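Nitrogenase molybdenum-iron protein beta chain (Clostridium pasteurianum, PDB 4WES) forms, with the alpha chain, the molybdenum-iron component of nitrogenase, which reduces dinitrogen to ammonia, and shares the [8Fe-7S] cluster with that chain. Local coordinates at the interface of chains C and A and the interface of chains C and B. Sequence-based numbering; all coordinates share one arbitrary frame. Chains: chain A/B, Nitrogenase molybdenum-iron protein beta chain; chain C, Nitrogenase molybdenum-iron protein alpha chain.

Contact 1: the interface of chains C and A. Residues chain C 511-512, 514-515; chain A 300, 303-304, 333.
C:Ala511, C:Trp512, C:Met514 and C:Ile515 pack against A:Ile300, A:Met303 and A:Ile304 in a largely apolar alpha-beta interface that ties chain C to beta chain A within the tetramer of two alpha and two beta chains. A:Ile304 is the hub. With CG1 anti to the carbonyl carbon (chi1 -65°), both its branches sit over one face of the C:Trp512 indole: CG2 lies 3.7 Å from CH2 of C:Trp512, while CD1 sits 4.0 Å from CE3 of the same ring, the two side chains crossing near a right angle. CG1 of A:Ile304 also touches the methyl CB of C:Ala511 at 3.8 Å. One turn back, CD1 of A:Ile300 meets CB of C:Met514 at 3.9 Å, and its CG2 branch faces C:Ile515 CG1. The extended chain of C:Met514 carries its CE methyl to A:Glu333, 3.8 Å from CB. No direct polar bond crosses this patch; water 1 joins C:Ala511 N (2.8 Å) to the carbonyl oxygen of A:Glu333 (2.7 Å), the last residue of its helix. In the fold, the 3-10 turn 510-513 of chain C and the residues following it lie against helix 290-305 of chain A and the end of helix 321-333.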
ATOM      1  N   ALA C 511      17.557 -16.050   2.260  1.00  8.94           N
ATOM      2  CA  ALA C 511      18.325 -14.950   2.850  1.00  9.12           C
ATOM      3  C   ALA C 511      19.301 -15.395   3.930  1.00  8.49           C
ATOM      4  O   ALA C 511      20.255 -14.676   4.220  1.00  9.97           O
ATOM      5  CB  ALA C 511      17.395 -13.871   3.384  1.00 11.22           C
ATOM      6  N   TRP C 512      19.073 -16.570   4.547  1.00  9.13           N
ATOM      7  CA  TRP C 512      20.014 -17.029   5.539  1.00 10.09           C
ATOM      8  C   TRP C 512      21.442 -17.120   4.986  1.00 11.23           C
ATOM      9  O   TRP C 512      22.392 -16.982   5.762  1.00 15.18           O
ATOM     10  CB  TRP C 512      19.622 -18.399   6.103  1.00 10.33           C
ATOM     11  CG  TRP C 512      18.350 -18.450   6.899  1.00  9.79           C
ATOM     12  CD1 TRP C 512      17.236 -19.144   6.598  1.00 10.37           C
ATOM     13  CD2 TRP C 512      18.073 -17.759   8.126  1.00  9.10           C
ATOM     14  NE1 TRP C 512      16.290 -18.966   7.565  1.00 10.51           N
ATOM     15  CE2 TRP C 512      16.775 -18.125   8.527  1.00  9.28           C
ATOM     16  CE3 TRP C 512      18.824 -16.926   8.962  1.00  9.26           C
ATOM     17  CZ2 TRP C 512      16.196 -17.652   9.696  1.00  9.61           C
ATOM     18  CZ3 TRP C 512      18.235 -16.450  10.134  1.00 10.23           C
ATOM     19  CH2 TRP C 512      16.922 -16.833  10.490  1.00  9.12           C
ATOM     20  N   MET C 514      22.710 -15.168   2.647  1.00  9.93           N
ATOM     21  CA  MET C 514      23.062 -13.891   2.042  1.00 10.56           C
ATOM     22  C   MET C 514      23.519 -12.869   3.070  1.00  9.93           C
ATOM     23  O   MET C 514      23.750 -11.710   2.725  1.00 11.29           O
ATOM     24  CB  MET C 514      21.883 -13.318   1.286  1.00 11.40           C
ATOM     25  CG  MET C 514      21.385 -14.182   0.161  1.00 12.53           C
ATOM     26  SD  MET C 514      19.838 -13.522  -0.475  1.00 15.11           S
ATOM     27  CE  MET C 514      19.341 -14.893  -1.459  1.00 16.22           C
ATOM     28  N   ILE C 515      23.679 -13.293   4.319  1.00  9.94           N
ATOM     29  CA  ILE C 515      23.934 -12.346   5.394  1.00 10.53           C
ATOM     30  C   ILE C 515      25.288 -11.638   5.245  1.00 10.80           C
ATOM     31  O   ILE C 515      25.380 -10.443   5.507  1.00 12.09           O
ATOM     32  CB  ILE C 515      23.800 -13.066   6.735  1.00 10.42           C
ATOM     33  CG1 ILE C 515      22.330 -13.424   6.983  1.00 11.05           C
ATOM     34  CG2 ILE C 515      24.353 -12.242   7.877  1.00 12.48           C
ATOM     35  CD1 ILE C 515      22.053 -14.290   8.183  1.00 12.50           C
TER
ATOM     36  N   ILE A 300      18.336  -7.441   4.392  1.00  7.87           N
ATOM     37  CA  ILE A 300      18.409  -8.834   4.785  1.00  7.46           C
ATOM     38  C   ILE A 300      17.503  -9.081   6.010  1.00  8.18           C
ATOM     39  O   ILE A 300      16.778 -10.091   6.063  1.00  8.35           O
ATOM     40  CB  ILE A 300      19.852  -9.249   5.046  1.00  8.77           C
ATOM     41  CG1 ILE A 300      20.722  -9.171   3.785  1.00  9.69           C
ATOM     42  CG2 ILE A 300      19.909 -10.635   5.681  1.00 10.83           C
ATOM     43  CD1 ILE A 300      20.261 -10.047   2.636  1.00 12.82           C
ATOM     44  N   MET A 303      13.957  -9.283   4.755  1.00  7.68           N
ATOM     45  CA  MET A 303      13.736 -10.505   4.024  1.00  7.96           C
ATOM     46  C   MET A 303      13.533 -11.691   4.961  1.00  8.14           C
ATOM     47  O   MET A 303      12.667 -12.562   4.723  1.00  8.11           O
ATOM     48  CB  MET A 303      14.900 -10.799   3.074  1.00  7.93           C
ATOM     49  CG  MET A 303      14.989  -9.755   1.966  1.00  7.87           C
ATOM     50  SD  MET A 303      16.472  -9.933   0.942  1.00  8.79           S
ATOM     51  CE  MET A 303      16.165 -11.482   0.057  1.00  9.88           C
ATOM     52  N   ILE A 304      14.314 -11.745   6.039  1.00  7.77           N
ATOM     53  CA  ILE A 304      14.186 -12.789   7.022  1.00  7.68           C
ATOM     54  C   ILE A 304      12.920 -12.547   7.865  1.00  7.49           C
ATOM     55  O   ILE A 304      12.127 -13.494   8.064  1.00  7.87           O
ATOM     56  CB  ILE A 304      15.441 -12.906   7.890  1.00  8.11           C
ATOM     57  CG1 ILE A 304      16.621 -13.349   7.026  1.00  9.23           C
ATOM     58  CG2 ILE A 304      15.213 -13.920   9.004  1.00  9.45           C
ATOM     59  CD1 ILE A 304      17.972 -13.265   7.697  1.00 10.25           C
ATOM     60  N   GLU A 333      15.487 -14.620  -4.769  1.00  7.72           N
ATOM     61  CA  GLU A 333      16.184 -14.319  -3.523  1.00  7.74           C
ATOM     62  C   GLU A 333      15.266 -14.226  -2.319  1.00  7.65           C
ATOM     63  O   GLU A 333      15.682 -14.527  -1.202  1.00  8.18           O
ATOM     64  CB  GLU A 333      16.967 -13.004  -3.664  1.00  7.75           C
ATOM     65  CG  GLU A 333      18.135 -13.119  -4.644  1.00  8.00           C
ATOM     66  CD  GLU A 333      18.783 -11.789  -4.995  1.00  8.91           C
ATOM     67  OE1 GLU A 333      18.117 -10.743  -4.961  1.00  9.18           O
ATOM     68  OE2 GLU A 333      19.985 -11.848  -5.353  1.00 10.97           O
TER
HETATM   69  O   HOH W   1      15.044 -15.080   1.402  1.00 10.18           O

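Contact 2: the interface of chains C and A. Residues chain C 479, 485, 487, 502, 505; chain A 307-308.
The 3-10 turn 484-486, the loop residues C:Lys479 and C:Asn487, and helix 492-507 of chain C meet the 3-10 turn 307-309 of chain A. A:Gln308 reaches across: its CG lies between the backbone N and the carbonyl carbon (chi1 77°), and the chain beyond is extended, bringing the amide to C:Asp485. There NE2 donates to the backbone oxygen O of C:Asp485 over 2.8 Å. The bond is straight, 169° at the hydrogen, and the acceptor lies in the plane of the A:Gln308 amide. C:Asn487 approaches this amide tip to tip, the two amide planes turned 50° apart, without a direct bond. At the other end of the A:Gln308 amide, OE1 contacts water 3 at 2.7 Å, and the same water lies 2.7 Å from the carboxylate OD2 of C:Asp485. One aspartate thus engages both ends of one amide, directly through its backbone O and through water 3 from OD2. Water 4 extends the network from water 3 to the amine NZ of C:Lys479, 2.9 Å away. On its other flank this NZ meets water 2 at 3.0 Å, which also contacts C:Glu502 O and OE1 and the amide oxygen OE1 of A:Gln307, 3.0 Å away. The lysine would offset the nearby carboxylates of C:Asp485 and C:Glu502. The site gives the alpha-beta interface a hydrated, directional polar link that fixes the A:Gln308 amide.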
ATOM      1  N   LYS C 479      11.438 -20.479  15.287  1.00  8.10           N
ATOM      2  CA  LYS C 479       9.987 -20.484  15.145  1.00  7.75           C
ATOM      3  C   LYS C 479       9.355 -20.443  16.515  1.00  7.55           C
ATOM      4  O   LYS C 479       9.792 -21.114  17.460  1.00  8.81           O
ATOM      5  CB  LYS C 479       9.519 -21.691  14.327  1.00  9.17           C
ATOM      6  CG  LYS C 479       9.857 -21.577  12.827  1.00  9.72           C
ATOM      7  CD  LYS C 479       9.209 -20.391  12.164  1.00 10.95           C
ATOM      8  CE  LYS C 479       9.365 -20.303  10.661  1.00 10.95           C
ATOM      9  NZ  LYS C 479       8.610 -19.131  10.142  1.00 12.98           N
ATOM     10  N   ASP C 485       3.884 -18.224  15.105  1.00  7.03           N
ATOM     11  CA  ASP C 485       4.141 -17.266  14.047  1.00  7.12           C
ATOM     12  C   ASP C 485       2.874 -16.973  13.260  1.00  7.21           C
ATOM     13  O   ASP C 485       2.871 -16.764  12.062  1.00  7.84           O
ATOM     14  CB  ASP C 485       5.280 -17.735  13.140  1.00  8.27           C
ATOM     15  CG  ASP C 485       6.621 -17.625  13.836  1.00  7.36           C
ATOM     16  OD1 ASP C 485       7.189 -18.686  14.210  1.00  8.61           O
ATOM     17  OD2 ASP C 485       7.122 -16.481  14.029  1.00  8.04           O
ATOM     18  N   ASN C 487       0.168 -18.608  12.620  1.00  7.67           N
ATOM     19  CA  ASN C 487      -0.326 -19.731  11.839  1.00  8.19           C
ATOM     20  C   ASN C 487      -1.128 -20.699  12.724  1.00  8.44           C
ATOM     21  O   ASN C 487      -1.333 -20.481  13.908  1.00  8.94           O
ATOM     22  CB  ASN C 487       0.849 -20.494  11.217  1.00  8.94           C
ATOM     23  CG  ASN C 487       1.677 -19.628  10.311  1.00  9.69           C
ATOM     24  OD1 ASN C 487       1.154 -18.973   9.408  1.00 12.98           O
ATOM     25  ND2 ASN C 487       2.995 -19.573  10.572  1.00  9.54           N
ATOM     26  N   GLU C 502       5.624 -24.878   7.367  1.00  8.00           N
ATOM     27  CA  GLU C 502       6.191 -23.662   7.890  1.00  8.22           C
ATOM     28  C   GLU C 502       7.652 -23.852   8.290  1.00  7.67           C
ATOM     29  O   GLU C 502       8.488 -22.938   8.127  1.00  8.40           O
ATOM     30  CB  GLU C 502       5.344 -23.116   9.038  1.00  8.95           C
ATOM     31  CG  GLU C 502       4.047 -22.498   8.546  1.00 10.70           C
ATOM     32  CD  GLU C 502       4.213 -21.189   7.779  1.00 12.49           C
ATOM     33  OE1 GLU C 502       5.162 -20.496   8.030  1.00 13.60           O
ATOM     34  OE2 GLU C 502       3.300 -20.861   6.998  1.00 17.52           O
ATOM     35  N   ASN C 505       9.799 -24.204   5.195  1.00  8.12           N
ATOM     36  CA  ASN C 505       9.909 -22.890   4.585  1.00  8.60           C
ATOM     37  C   ASN C 505      10.916 -22.004   5.340  1.00  8.54           C
ATOM     38  O   ASN C 505      11.640 -21.201   4.739  1.00  9.19           O
ATOM     39  CB  ASN C 505       8.540 -22.208   4.524  1.00  8.35           C
ATOM     40  CG  ASN C 505       7.636 -22.768   3.460  1.00  9.76           C
ATOM     41  OD1 ASN C 505       8.048 -23.623   2.693  1.00 11.48           O
ATOM     42  ND2 ASN C 505       6.403 -22.258   3.397  1.00 10.74           N
TER
ATOM     43  N   GLN A 307       9.822 -13.529   5.948  1.00  7.31           N
ATOM     44  CA  GLN A 307      10.019 -14.682   5.100  1.00  8.02           C
ATOM     45  C   GLN A 307       8.779 -15.565   4.947  1.00  7.29           C
ATOM     46  O   GLN A 307       8.555 -16.130   3.864  1.00  7.82           O
ATOM     47  CB  GLN A 307      11.192 -15.542   5.568  1.00  7.80           C
ATOM     48  CG  GLN A 307      11.103 -16.101   6.959  1.00  9.06           C
ATOM     49  CD  GLN A 307      10.802 -17.552   7.120  1.00 29.19           C
ATOM     50  OE1 GLN A 307      10.189 -18.230   6.319  1.00 11.09           O
ATOM     51  NE2 GLN A 307      11.589 -18.121   8.047  1.00 47.03           N
ATOM     52  N   GLN A 308       7.990 -15.715   6.007  1.00  7.30           N
ATOM     53  CA  GLN A 308       6.944 -16.740   5.944  1.00  8.11           C
ATOM     54  C   GLN A 308       5.919 -16.428   4.881  1.00  7.60           C
ATOM     55  O   GLN A 308       5.238 -17.338   4.371  1.00  8.76           O
ATOM     56  CB  GLN A 308       6.248 -16.891   7.317  1.00  8.16           C
ATOM     57  CG  GLN A 308       5.256 -15.772   7.608  1.00  7.85           C
ATOM     58  CD  GLN A 308       4.890 -15.733   9.080  1.00  9.37           C
ATOM     59  OE1 GLN A 308       5.625 -15.171   9.899  1.00 11.08           O
ATOM     60  NE2 GLN A 308       3.798 -16.353   9.412  1.00  9.78           N
TER
HETATM   61  O   HOH W   2       8.257 -20.267   7.356  1.00  9.74           O
HETATM   62  O   HOH W   3       6.602 -14.451  12.313  1.00  9.80           O
HETATM   63  O   HOH W   4       8.484 -16.334  10.876  1.00 11.36           O

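Contact 3: the interface of chains C and B. Residues chain C 465, 469-470, 473; chain B 57, 61-63.
C:Phe469 lies flat against the backbone of B:Lys61 in an alpha-beta interface of mixed character, an aromatic and proline core flanked by a salt bridge, which holds helix 465-473 of the alpha chain against beta chain B. The carbonyl carbon C of B:Lys61 stands over the ring face of C:Phe469, 3.7 Å from its centroid, and CA of B:Lys61 is 3.7 Å from CE2 of the phenyl ring. The face is therefore covered by main chain, while the lysine tail runs onward away from it. CG of C:Phe469 stands beside its backbone N (chi1 -58°), a torsion that lays the phenyl ring along the B:Lys61 main chain. CB of C:Phe469 lies 3.6 Å from CD of B:Pro63. The proline ring spans to C:Val470, whose CG2 branch meets CB of B:Pro63 at 3.9 Å. C:Lys473, a turn along the helix, bends at chi2 (-70°) and passes its CE 3.8 Å from CD of B:Pro63 before crossing the B:Glu62 side chain at about a right angle. Alongside, within chain B, the hydroxyl OG of B:Ser57 donates to the backbone oxygen O of B:Glu62 over 2.7 Å, tying the segment to helix 46-60, which should steady it. The salt-bridging B:Glu62, like B:Lys61, belongs to an iron(II) site. At the charged end, NZ of C:Lys473 lies 2.8 Å from OE1 of B:Glu62, on its syn lone pair, with a weaker bond to OE2.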
ATOM      1  N   ILE C 465       8.346 -14.758  21.381  1.00  7.18           N
ATOM      2  CA  ILE C 465       8.574 -13.521  20.676  1.00  7.62           C
ATOM      3  C   ILE C 465       9.795 -12.745  21.184  1.00  7.76           C
ATOM      4  O   ILE C 465      10.416 -12.007  20.418  1.00  8.74           O
ATOM      5  CB  ILE C 465       7.283 -12.670  20.726  1.00  9.54           C
ATOM      6  CG1 ILE C 465       7.332 -11.479  19.790  1.00 11.09           C
ATOM      7  CG2 ILE C 465       6.969 -12.216  22.149  1.00 10.12           C
ATOM      8  CD1 ILE C 465       7.492 -11.810  18.362  1.00 11.60           C
ATOM      9  N   PHE C 469      13.865 -12.902  17.646  1.00  8.00           N
ATOM     10  CA  PHE C 469      14.741 -12.053  16.840  1.00  8.02           C
ATOM     11  C   PHE C 469      16.188 -12.045  17.361  1.00  9.17           C
ATOM     12  O   PHE C 469      17.106 -11.826  16.578  1.00  9.27           O
ATOM     13  CB  PHE C 469      14.155 -10.655  16.671  1.00  8.63           C
ATOM     14  CG  PHE C 469      12.807 -10.681  16.033  1.00  8.27           C
ATOM     15  CD1 PHE C 469      12.647 -11.114  14.719  1.00  8.40           C
ATOM     16  CD2 PHE C 469      11.679 -10.268  16.732  1.00  8.97           C
ATOM     17  CE1 PHE C 469      11.397 -11.191  14.136  1.00  9.38           C
ATOM     18  CE2 PHE C 469      10.436 -10.331  16.145  1.00  8.98           C
ATOM     19  CZ  PHE C 469      10.290 -10.790  14.867  1.00  9.13           C
ATOM     20  N   VAL C 470      16.373 -12.276  18.651  1.00  8.65           N
ATOM     21  CA  VAL C 470      17.726 -12.420  19.188  1.00  8.54           C
ATOM     22  C   VAL C 470      18.411 -13.574  18.490  1.00  9.15           C
ATOM     23  O   VAL C 470      19.561 -13.474  18.049  1.00  9.54           O
ATOM     24  CB  VAL C 470      17.681 -12.675  20.727  1.00  9.42           C
ATOM     25  CG1 VAL C 470      19.047 -13.026  21.286  1.00 10.59           C
ATOM     26  CG2 VAL C 470      17.085 -11.474  21.449  1.00 10.52           C
ATOM     27  N   LYS C 473      18.898 -12.827  14.598  1.00  8.79           N
ATOM     28  CA  LYS C 473      19.973 -11.871  14.335  1.00  9.11           C
ATOM     29  C   LYS C 473      21.313 -12.611  14.218  1.00 10.07           C
ATOM     30  O   LYS C 473      22.224 -12.158  13.525  1.00 10.94           O
ATOM     31  CB  LYS C 473      20.094 -10.817  15.432  1.00  9.51           C
ATOM     32  CG  LYS C 473      19.052  -9.718  15.431  1.00  9.70           C
ATOM     33  CD  LYS C 473      19.146  -8.723  14.308  1.00 10.18           C
ATOM     34  CE  LYS C 473      18.184  -7.586  14.562  1.00  8.92           C
ATOM     35  NZ  LYS C 473      18.193  -6.565  13.476  1.00  9.36           N
TER
ATOM     36  N   SER B  57       8.951  -5.692  20.342  1.00  7.44           N
ATOM     37  CA  SER B  57       9.332  -6.669  19.326  1.00  7.78           C
ATOM     38  C   SER B  57       8.222  -6.893  18.305  1.00  7.62           C
ATOM     39  O   SER B  57       8.517  -7.091  17.112  1.00  8.36           O
ATOM     40  CB  SER B  57       9.719  -7.995  19.953  1.00  8.46           C
ATOM     41  OG  SER B  57      10.946  -7.902  20.653  1.00  9.35           O
ATOM     42  N   LYS B  61       9.661  -5.817  14.894  1.00  7.64           N
ATOM     43  CA  LYS B  61      10.227  -7.084  14.433  1.00  7.56           C
ATOM     44  C   LYS B  61      11.734  -7.076  14.717  1.00  7.77           C
ATOM     45  O   LYS B  61      12.551  -7.433  13.868  1.00  7.99           O
ATOM     46  CB  LYS B  61       9.910  -7.380  12.960  1.00  7.99           C
ATOM     47  CG  LYS B  61       8.439  -7.224  12.603  1.00  8.56           C
ATOM     48  CD  LYS B  61       7.467  -8.003  13.459  1.00  7.84           C
ATOM     49  CE  LYS B  61       6.062  -7.944  12.876  1.00  8.25           C
ATOM     50  NZ  LYS B  61       5.047  -8.367  13.906  1.00  7.91           N
ATOM     51  N   GLU B  62      12.070  -6.724  15.953  1.00  8.06           N
ATOM     52  CA  GLU B  62      13.454  -6.606  16.431  1.00  7.92           C
ATOM     53  C   GLU B  62      13.515  -7.096  17.852  1.00  7.72           C
ATOM     54  O   GLU B  62      12.502  -7.057  18.568  1.00  8.56           O
ATOM     55  CB  GLU B  62      13.942  -5.158  16.416  1.00  8.54           C
ATOM     56  CG  GLU B  62      14.167  -4.538  15.036  1.00  8.63           C
ATOM     57  CD  GLU B  62      15.384  -5.160  14.388  1.00  8.50           C
ATOM     58  OE1 GLU B  62      16.515  -4.665  14.684  1.00 10.26           O
ATOM     59  OE2 GLU B  62      15.249  -6.117  13.573  1.00  8.98           O
ATOM     60  N   PRO B  63      14.713  -7.473  18.332  1.00  7.79           N
ATOM     61  CA  PRO B  63      14.892  -7.669  19.758  1.00  8.32           C
ATOM     62  C   PRO B  63      14.567  -6.380  20.524  1.00  8.53           C
ATOM     63  O   PRO B  63      14.727  -5.281  19.985  1.00  9.25           O
ATOM     64  CB  PRO B  63      16.405  -7.972  19.880  1.00  9.58           C
ATOM     65  CG  PRO B  63      16.783  -8.472  18.521  1.00  9.45           C
ATOM     66  CD  PRO B  63      15.966  -7.626  17.587  1.00  9.25           C
TER

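Contact 4: the interface of chains C and B. Residues chain C 44-46; chain B 67-68, 83, 86-87, 90-91.
C:Gly46 N donates to B:Thr68 O, and C:Pro45 O accepts from B:Asn90 ND2, in an alpha-beta interface of the tetramer where a loop of chain C packs on a helix and a short strand of chain B. These hydrogen bonds hold both the C=O and the N-H of the single C:Pro45-C:Gly46 peptide. From C:Gly46 N to the backbone oxygen of B:Thr68 the distance is 3.0 Å. The carbonyl oxygen of C:Pro45 lies 3.3 Å from the side-chain amide ND2 of B:Asn90 and is tilted 30° from the amide plane; the bond is long and bent at the hydrogen, 136°, although the donor lies almost in line with the C=O. The apolar contacts lie on the helix side. The pyrrolidine ring of C:Pro45 rests on helix 81-95: its CD meets the CG2 methyl of B:Thr86 at 3.9 Å, a branch placed anti to the backbone N, and its CB meets the CB of B:Ala87 at 3.9 Å. That B:Ala87 methyl also touches CA of C:Gly46 at 3.7 Å, while CG1 of B:Ile91 approaches the same CA at 4.0 Å from a turn further along. At the margin, the side chains of C:Val44 and B:Asn90 cross at about a right angle, with CG1 3.4 Å from ND2. In the fold, loop 44-46 of the alpha chain lies between the short strand 67-68 and helix 81-95 of chain B, contacting both.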
ATOM      1  N   VAL C  44      15.691 -14.998  39.439  1.00 10.75           N
ATOM      2  CA  VAL C  44      16.796 -14.147  39.902  1.00 11.06           C
ATOM      3  C   VAL C  44      16.625 -12.743  39.316  1.00 10.61           C
ATOM      4  O   VAL C  44      16.514 -12.586  38.103  1.00 10.80           O
ATOM      5  CB  VAL C  44      18.158 -14.727  39.459  1.00 11.59           C
ATOM      6  CG1 VAL C  44      19.271 -13.805  39.903  1.00 12.17           C
ATOM      7  CG2 VAL C  44      18.372 -16.123  40.009  1.00 13.32           C
ATOM      8  N   PRO C  45      16.595 -11.714  40.166  1.00 11.15           N
ATOM      9  CA  PRO C  45      16.501 -10.363  39.618  1.00 11.36           C
ATOM     10  C   PRO C  45      17.642 -10.019  38.676  1.00 10.72           C
ATOM     11  O   PRO C  45      18.801 -10.321  38.964  1.00 11.68           O
ATOM     12  CB  PRO C  45      16.519  -9.479  40.875  1.00 11.66           C
ATOM     13  CG  PRO C  45      15.943 -10.366  41.941  1.00 12.29           C
ATOM     14  CD  PRO C  45      16.542 -11.706  41.639  1.00 11.83           C
ATOM     15  N   GLY C  46      17.321  -9.388  37.561  1.00 10.69           N
ATOM     16  CA  GLY C  46      18.294  -8.853  36.624  1.00 10.86           C
ATOM     17  C   GLY C  46      18.851  -9.821  35.598  1.00 11.55           C
ATOM     18  O   GLY C  46      19.696  -9.412  34.794  1.00 13.05           O
TER
ATOM     19  N   SER B  67      15.892  -5.754  31.606  1.00  9.55           N
ATOM     20  CA  SER B  67      15.922  -6.542  32.825  1.00  8.98           C
ATOM     21  C   SER B  67      14.767  -6.111  33.743  1.00  8.84           C
ATOM     22  O   SER B  67      14.109  -5.093  33.521  1.00  9.53           O
ATOM     23  CB  SER B  67      17.256  -6.342  33.525  1.00  9.47           C
ATOM     24  OG  SER B  67      17.566  -4.982  33.670  1.00 10.95           O
ATOM     25  N   THR B  68      14.550  -6.904  34.796  1.00  9.08           N
ATOM     26  CA  THR B  68      13.494  -6.608  35.755  1.00  9.40           C
ATOM     27  C   THR B  68      13.926  -7.010  37.172  1.00  9.04           C
ATOM     28  O   THR B  68      14.775  -7.883  37.374  1.00  9.98           O
ATOM     29  CB  THR B  68      12.142  -7.325  35.388  1.00  9.90           C
ATOM     30  OG1 THR B  68      11.213  -7.201  36.475  1.00 10.01           O
ATOM     31  CG2 THR B  68      12.323  -8.795  35.084  1.00 10.70           C
ATOM     32  N   ASN B  83      15.702  -6.478  45.759  1.00 13.65           N
ATOM     33  CA  ASN B  83      15.613  -6.975  44.393  1.00 14.08           C
ATOM     34  C   ASN B  83      16.458  -6.170  43.413  1.00 12.25           C
ATOM     35  O   ASN B  83      17.147  -6.750  42.588  1.00 13.60           O
ATOM     36  CB  ASN B  83      14.183  -6.936  43.868  1.00 14.48           C
ATOM     37  CG  ASN B  83      13.251  -7.769  44.669  1.00 17.03           C
ATOM     38  OD1 ASN B  83      13.050  -7.441  45.863  1.00 20.23           O
ATOM     39  ND2 ASN B  83      12.628  -8.803  44.063  1.00 14.93           N
ATOM     40  N   THR B  86      20.240  -6.740  43.980  1.00 14.69           N
ATOM     41  CA  THR B  86      20.625  -8.016  43.389  1.00 14.52           C
ATOM     42  C   THR B  86      20.634  -7.929  41.877  1.00 13.25           C
ATOM     43  O   THR B  86      21.561  -8.419  41.224  1.00 13.89           O
ATOM     44  CB  THR B  86      19.656  -9.128  43.815  1.00 14.74           C
ATOM     45  OG1 THR B  86      19.775  -9.282  45.242  1.00 16.78           O
ATOM     46  CG2 THR B  86      19.917 -10.429  43.113  1.00 15.79           C
ATOM     47  N   ALA B  87      19.621  -7.290  41.309  1.00 12.39           N
ATOM     48  CA  ALA B  87      19.571  -7.170  39.857  1.00 12.64           C
ATOM     49  C   ALA B  87      20.793  -6.494  39.271  1.00 12.15           C
ATOM     50  O   ALA B  87      21.376  -6.986  38.317  1.00 12.83           O
ATOM     51  CB  ALA B  87      18.329  -6.407  39.419  1.00 12.08           C
ATOM     52  N   ASN B  90      23.816  -8.724  38.962  1.00 13.99           N
ATOM     53  CA  ASN B  90      23.706  -9.666  37.840  1.00 14.21           C
ATOM     54  C   ASN B  90      23.788  -8.979  36.490  1.00 14.23           C
ATOM     55  O   ASN B  90      24.397  -9.542  35.547  1.00 15.56           O
ATOM     56  CB  ASN B  90      22.437 -10.490  37.959  1.00 13.77           C
ATOM     57  CG  ASN B  90      22.549 -11.506  39.069  1.00 13.67           C
ATOM     58  OD1 ASN B  90      23.425 -12.375  39.028  1.00 14.76           O
ATOM     59  ND2 ASN B  90      21.661 -11.427  40.073  1.00 16.82           N
ATOM     60  N   ILE B  91      23.232  -7.779  36.380  1.00 13.14           N
ATOM     61  CA  ILE B  91      23.244  -7.078  35.113  1.00 12.53           C
ATOM     62  C   ILE B  91      24.670  -6.722  34.713  1.00 12.90           C
ATOM     63  O   ILE B  91      25.107  -6.975  33.584  1.00 12.77           O
ATOM     64  CB  ILE B  91      22.384  -5.829  35.187  1.00 11.29           C
ATOM     65  CG1 ILE B  91      20.916  -6.217  35.291  1.00 12.27           C
ATOM     66  CG2 ILE B  91      22.616  -4.970  33.973  1.00 12.48           C
ATOM     67  CD1 ILE B  91      20.015  -5.130  35.844  1.00 12.53           C
TER

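Contacts 1 and 2 join chain C to beta chain A, contacts 3 and 4 to beta chain B, so a single alpha chain bridges both beta subunits. Contacts 1, 2 and 3 cluster, with C-alpha centres about 15 Å apart pairwise; contact 4 lies about 21 Å from contact 3 and 35 Å from contact 1. On chain A, helix 290-305 runs into the 3-10 turn 307-309; on chain C, helix 492-507 of contact 2 precedes turn 510-513 of contact 1, and helix 465-473 of contact 3 leads to C:Lys479 of contact 2. Iron(II) sites use beta-chain residues 61 and 62 (contact 3), and Asp301 and Asp305 beside contacts 1 and 2.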